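Local coordinates for hemin ABC transporter, periplasmic hemin-binding protein HutB (Vibrio cholerae, PDB 5KHL) that probably binds heme in the periplasm and hands it to an ABC transporter of the inner membrane for uptake, at residues L110-R113 / I114-A118; I19-G23 / S24-E28. All coordinates share one frame; numbering follows the deposited sequence.

Both contacts are local ones in the N-terminal lobe of a periplasmic binding protein, the lobe built on the parallel sheet 39-42, 19-21, 75-78 and 97-100. Contact 2 comes first along the chain, where strand 19-21 turns into helix 24-32 at the start of a beta-alpha-beta unit; contact 1 follows much later, in helix 107-120. Their centres lie about 12 Å apart, and they touch: R113 NE is 3.9 Å from A25 CB. R113, I114 and I117 face helix 24-32, while L110, L111 and I114 reach helix 125-143, so helix 107-120 lies between the two. Helix 125-143 is probably the long helix that connects the two ligand-enclosing lobes in this family.

Contact 1: L110-R113 / I114-A118; sequences LLTR and IDQIA
I114, D115, Q116 and I117 each donate their backbone N-H to the carbonyl four residues back, in L110, L111, T112 and R113 respectively, giving an unbroken run of alpha-helical bonds from 2.8 Å for Q116 N to T112 O up to 3.2 Å for D115 N to L111 O. On this frame, side chains one turn apart meet. L110 and I114 touch through their branches: CD1 of L110 lies 4.0 Å from CG1 of I114. The I114 CG1 branch stands opposite its own carbonyl carbon (chi1 -66°), which turns it back over the preceding turn, with CG1 3.2 Å from L110 O. Two branched aliphatics suit this buried ridge, since L110 reaches V134 of helix 125-143 and I114 reaches L29 of helix 24-32.

The next pair is partly polar. CG2 of T112 rests 3.9 Å from OE1 of Q116, while the T112 hydroxyl, beside its own backbone N (chi1 -59°), can bond the Q108 carbonyl one turn back. Q116 is long enough, extended beyond CG, for OE1 to accept a bond from N102 N.

R113 bends at chi2 and chi3; L110 CA lies 3.6 Å above its guanidinium plane, off toward the rim, and the side chain packs on A25 and L29. The D115 carboxylate, at a partly exposed site, pairs with K131. Toward helix 125-143, mostly side-chain packing is thus joined by a salt bridge; R113, I114 and I117 face helix 24-32, and Q116 ties the helix to the loop at N102.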
ATOM      1  N   LEU A 110      -5.402   8.597   3.695  1.00 39.03           N
ATOM      2  CA  LEU A 110      -5.814   8.604   2.297  1.00 37.60           C
ATOM      3  C   LEU A 110      -6.583   9.870   1.916  1.00 44.72           C
ATOM      4  O   LEU A 110      -6.309  10.472   0.884  1.00 45.83           O
ATOM      5  CB  LEU A 110      -6.657   7.358   1.995  1.00 43.43           C
ATOM      6  CG  LEU A 110      -7.315   7.259   0.618  1.00 40.24           C
ATOM      7  CD1 LEU A 110      -6.297   7.539  -0.501  1.00 43.63           C
ATOM      8  CD2 LEU A 110      -7.945   5.879   0.421  1.00 41.29           C
ATOM      9  N   LEU A 111      -7.539  10.270   2.745  1.00 42.10           N
ATOM     10  CA  LEU A 111      -8.328  11.458   2.455  1.00 50.63           C
ATOM     11  C   LEU A 111      -7.438  12.698   2.449  1.00 40.36           C
ATOM     12  O   LEU A 111      -7.603  13.578   1.614  1.00 41.66           O
ATOM     13  CB  LEU A 111      -9.471  11.632   3.469  1.00 55.32           C
ATOM     14  CG  LEU A 111     -10.542  10.545   3.564  1.00 44.68           C
ATOM     15  CD1 LEU A 111     -11.442  10.813   4.755  1.00 43.38           C
ATOM     16  CD2 LEU A 111     -11.367  10.445   2.303  1.00 41.06           C
ATOM     17  N   THR A 112      -6.493  12.758   3.380  1.00 44.08           N
ATOM     18  CA  THR A 112      -5.508  13.844   3.437  1.00 50.31           C
ATOM     19  C   THR A 112      -4.577  13.847   2.205  1.00 56.36           C
ATOM     20  O   THR A 112      -4.263  14.907   1.632  1.00 59.99           O
ATOM     21  CB  THR A 112      -4.646  13.728   4.733  1.00 48.21           C
ATOM     22  OG1 THR A 112      -5.496  13.782   5.886  1.00 48.16           O
ATOM     23  CG2 THR A 112      -3.622  14.837   4.819  1.00 46.88           C
ATOM     24  N   ARG A 113      -4.140  12.657   1.809  1.00 48.25           N
ATOM     25  CA  ARG A 113      -3.291  12.491   0.637  1.00 43.48           C
ATOM     26  C   ARG A 113      -3.991  13.006  -0.619  1.00 48.81           C
ATOM     27  O   ARG A 113      -3.381  13.682  -1.451  1.00 38.85           O
ATOM     28  CB  ARG A 113      -2.893  11.015   0.477  1.00 40.07           C
ATOM     29  CG  ARG A 113      -1.572  10.786  -0.277  1.00 48.53           C
ATOM     30  CD  ARG A 113      -0.838   9.520   0.219  1.00 32.91           C
ATOM     31  NE  ARG A 113      -1.693   8.358   0.120  1.00 36.88           N
ATOM     32  CZ  ARG A 113      -2.143   7.653   1.145  1.00 37.29           C
ATOM     33  NH1 ARG A 113      -1.796   7.951   2.389  1.00 35.47           N
ATOM     34  NH2 ARG A 113      -2.939   6.632   0.907  1.00 37.47           N
ATOM     35  N   ILE A 114      -5.280  12.706  -0.739  1.00 41.12           N
ATOM     36  CA  ILE A 114      -6.069  13.164  -1.885  1.00 40.57           C
ATOM     37  C   ILE A 114      -6.101  14.681  -1.910  1.00 52.59           C
ATOM     38  O   ILE A 114      -5.953  15.296  -2.972  1.00 54.46           O
ATOM     39  CB  ILE A 114      -7.518  12.597  -1.863  1.00 51.87           C
ATOM     40  CG1 ILE A 114      -7.509  11.078  -2.038  1.00 46.02           C
ATOM     41  CG2 ILE A 114      -8.383  13.216  -2.972  1.00 49.85           C
ATOM     42  CD1 ILE A 114      -8.874  10.447  -1.931  1.00 39.33           C
ATOM     43  N   ASP A 115      -6.264  15.290  -0.736  1.00 52.56           N
ATOM     44  CA  ASP A 115      -6.264  16.753  -0.639  1.00 54.16           C
ATOM     45  C   ASP A 115      -4.911  17.326  -1.034  1.00 45.92           C
ATOM     46  O   ASP A 115      -4.845  18.306  -1.774  1.00 49.06           O
ATOM     47  CB  ASP A 115      -6.614  17.227   0.782  1.00 47.58           C
ATOM     48  CG  ASP A 115      -8.086  17.188   1.077  1.00 48.99           C
ATOM     49  OD1 ASP A 115      -8.406  17.144   2.275  1.00 64.29           O
ATOM     50  OD2 ASP A 115      -8.913  17.208   0.140  1.00 64.00           O
ATOM     51  N   GLN A 116      -3.844  16.712  -0.519  1.00 45.31           N
ATOM     52  CA  GLN A 116      -2.482  17.211  -0.735  1.00 46.09           C
ATOM     53  C   GLN A 116      -2.129  17.198  -2.211  1.00 45.41           C
ATOM     54  O   GLN A 116      -1.572  18.157  -2.717  1.00 48.24           O
ATOM     55  CB  GLN A 116      -1.463  16.389   0.058  1.00 53.03           C
ATOM     56  CG  GLN A 116      -1.399  16.750   1.553  1.00 46.25           C
ATOM     57  CD  GLN A 116      -0.678  15.695   2.378  1.00 50.45           C
ATOM     58  OE1 GLN A 116      -0.802  14.499   2.122  1.00 49.01           O
ATOM     59  NE2 GLN A 116       0.083  16.138   3.367  1.00 47.75           N
ATOM     60  N   ILE A 117      -2.513  16.125  -2.901  1.00 50.67           N
ATOM     61  CA  ILE A 117      -2.257  15.982  -4.337  1.00 49.15           C
ATOM     62  C   ILE A 117      -3.139  16.877  -5.204  1.00 53.10           C
ATOM     63  O   ILE A 117      -2.649  17.533  -6.129  1.00 55.82           O
ATOM     64  CB  ILE A 117      -2.460  14.512  -4.811  1.00 47.62           C
ATOM     65  CG1 ILE A 117      -1.456  13.566  -4.142  1.00 46.23           C
ATOM     66  CG2 ILE A 117      -2.387  14.430  -6.327  1.00 44.08           C
ATOM     67  CD1 ILE A 117      -0.111  14.202  -3.858  1.00 50.15           C
ATOM     68  N   ALA A 118      -4.442  16.878  -4.919  1.00 55.97           N
ATOM     69  CA  ALA A 118      -5.409  17.716  -5.641  1.00 61.09           C
ATOM     70  C   ALA A 118      -4.975  19.177  -5.653  1.00 62.35           C
ATOM     71  O   ALA A 118      -5.141  19.889  -6.653  1.00 57.15           O
ATOM     72  CB  ALA A 118      -6.800  17.588  -5.020  1.00 55.61           C
TER

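Contact 2: I19-G23 / S24-E28; sequences IVSAG and SAVTE
S21 and T27 meet hydroxyl to hydroxyl across the turn that leads from strand 19-21 into helix 24-32. Followed outward, the S21 side chain starts with a bond from CA to CB aimed at the helix; CB is 3.6 Å from OG1 of T27 and also touches CG1 of V26. From there chi1 of 163° swings OG away from the backbone N and in beside the first turn of the helix. At the tip, OG is 2.8 Å from OG1 of T27, a hydrogen bond whose proton could belong to either oxygen, and it also sits against V26, 3.3 Å from that residue's CB. Serine suits this place because its short side chain carries a polar atom into a buried corner that already contains a partner for it. T27 OG1 has a second hydrogen bond, to S46 OG, so the threonine hydroxyl links the strand end to the loop beyond strand 39-42.

G23 occupies the N-cap position, and its extended backbone leads into the helix. Its carbonyl oxygen receives the first helical bond, from T27 N at 3.0 Å, and also a weak, bent one from V26 N (2.8 Å, N-H...O angle 122°).

V26 comes closest to that carbonyl with CB, 3.2 Å from G23 O. Its two methyls have different uses: CG1 lies against S21, and CG2 approaches G23 O at 3.7 Å. This beta-branched hydrocarbon fits a site that also faces I77 of strand 75-78 in the parallel sheet. Taken together, S21 and T27 share a buried bond that S46 extends, and T45 OG1 accepts S24 N at the start of the helix, so the first strand and first helix of the beta-alpha-beta unit are joined by polar bonds set within hydrocarbon packing.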
ATOM      1  N   ILE A  19       5.672  16.764 -13.172  1.00 47.70           N
ATOM      2  CA  ILE A  19       5.746  16.099 -11.884  1.00 49.36           C
ATOM      3  C   ILE A  19       6.585  14.824 -11.903  1.00 47.57           C
ATOM      4  O   ILE A  19       6.345  13.933 -12.716  1.00 41.96           O
ATOM      5  CB  ILE A  19       4.335  15.743 -11.378  1.00 42.70           C
ATOM      6  CG1 ILE A  19       3.592  17.016 -10.969  1.00 57.11           C
ATOM      7  CG2 ILE A  19       4.415  14.755 -10.240  1.00 38.87           C
ATOM      8  CD1 ILE A  19       2.098  16.823 -10.793  1.00 51.21           C
ATOM      9  N   VAL A  20       7.560  14.739 -10.999  1.00 49.71           N
ATOM     10  CA  VAL A  20       8.120  13.447 -10.649  1.00 39.37           C
ATOM     11  C   VAL A  20       7.376  12.865  -9.458  1.00 38.69           C
ATOM     12  O   VAL A  20       7.462  13.376  -8.338  1.00 39.87           O
ATOM     13  CB  VAL A  20       9.597  13.525 -10.310  1.00 53.48           C
ATOM     14  CG1 VAL A  20      10.106  12.129  -9.868  1.00 37.57           C
ATOM     15  CG2 VAL A  20      10.399  14.062 -11.516  1.00 42.38           C
ATOM     16  N   SER A  21       6.618  11.808  -9.704  1.00 40.26           N
ATOM     17  CA  SER A  21       5.960  11.119  -8.612  1.00 42.62           C
ATOM     18  C   SER A  21       6.869  10.032  -8.058  1.00 42.44           C
ATOM     19  O   SER A  21       7.284   9.121  -8.786  1.00 48.86           O
ATOM     20  CB  SER A  21       4.635  10.536  -9.061  1.00 35.97           C
ATOM     21  OG  SER A  21       4.240   9.574  -8.122  1.00 40.99           O
ATOM     22  N   ALA A  22       7.179  10.137  -6.769  1.00 34.35           N
ATOM     23  CA  ALA A  22       8.219   9.319  -6.167  1.00 41.62           C
ATOM     24  C   ALA A  22       7.652   8.137  -5.387  1.00 42.37           C
ATOM     25  O   ALA A  22       8.381   7.442  -4.678  1.00 41.21           O
ATOM     26  CB  ALA A  22       9.071  10.152  -5.277  1.00 37.75           C
ATOM     27  N   GLY A  23       6.351   7.912  -5.525  1.00 44.65           N
ATOM     28  CA  GLY A  23       5.692   6.836  -4.811  1.00 30.50           C
ATOM     29  C   GLY A  23       4.406   6.375  -5.456  1.00 37.60           C
ATOM     30  O   GLY A  23       3.614   7.191  -5.953  1.00 35.47           O
ATOM     31  N   SER A  24       4.212   5.056  -5.442  1.00 37.52           N
ATOM     32  CA  SER A  24       3.002   4.404  -5.943  1.00 38.61           C
ATOM     33  C   SER A  24       1.710   5.094  -5.449  1.00 45.49           C
ATOM     34  O   SER A  24       0.792   5.353  -6.234  1.00 49.70           O
ATOM     35  CB  SER A  24       3.013   2.923  -5.539  1.00 31.88           C
ATOM     36  OG  SER A  24       1.951   2.218  -6.151  1.00 45.38           O
ATOM     37  N   ALA A  25       1.648   5.395  -4.156  1.00 38.31           N
ATOM     38  CA  ALA A  25       0.486   6.048  -3.569  1.00 38.25           C
ATOM     39  C   ALA A  25       0.292   7.448  -4.148  1.00 41.63           C
ATOM     40  O   ALA A  25      -0.831   7.931  -4.232  1.00 41.15           O
ATOM     41  CB  ALA A  25       0.627   6.129  -2.042  1.00 30.04           C
ATOM     42  N   VAL A  26       1.385   8.105  -4.540  1.00 40.33           N
ATOM     43  CA  VAL A  26       1.246   9.396  -5.222  1.00 37.23           C
ATOM     44  C   VAL A  26       0.663   9.206  -6.626  1.00 36.81           C
ATOM     45  O   VAL A  26      -0.312   9.867  -7.011  1.00 35.47           O
ATOM     46  CB  VAL A  26       2.591  10.145  -5.329  1.00 35.24           C
ATOM     47  CG1 VAL A  26       2.371  11.519  -5.927  1.00 33.46           C
ATOM     48  CG2 VAL A  26       3.250  10.260  -3.963  1.00 42.73           C
ATOM     49  N   THR A  27       1.266   8.289  -7.377  1.00 30.15           N
ATOM     50  CA  THR A  27       0.885   8.054  -8.762  1.00 36.75           C
ATOM     51  C   THR A  27      -0.595   7.706  -8.938  1.00 31.81           C
ATOM     52  O   THR A  27      -1.236   8.225  -9.843  1.00 41.85           O
ATOM     53  CB  THR A  27       1.736   6.925  -9.367  1.00 38.60           C
ATOM     54  OG1 THR A  27       3.108   7.308  -9.315  1.00 36.66           O
ATOM     55  CG2 THR A  27       1.344   6.647 -10.812  1.00 45.70           C
ATOM     56  N   GLU A  28      -1.131   6.839  -8.078  1.00 32.27           N
ATOM     57  CA  GLU A  28      -2.518   6.394  -8.248  1.00 33.46           C
ATOM     58  C   GLU A  28      -3.463   7.589  -8.098  1.00 34.70           C
ATOM     59  O   GLU A  28      -4.375   7.760  -8.899  1.00 41.16           O
ATOM     60  CB  GLU A  28      -2.893   5.241  -7.278  1.00 40.84           C
ATOM     61  CG  GLU A  28      -2.730   5.535  -5.796  1.00 50.55           C
ATOM     62  CD  GLU A  28      -3.559   4.625  -4.871  1.00 55.36           C
ATOM     63  OE1 GLU A  28      -3.790   3.434  -5.184  1.00 33.46           O
ATOM     64  OE2 GLU A  28      -3.974   5.119  -3.804  1.00 56.79           O
TER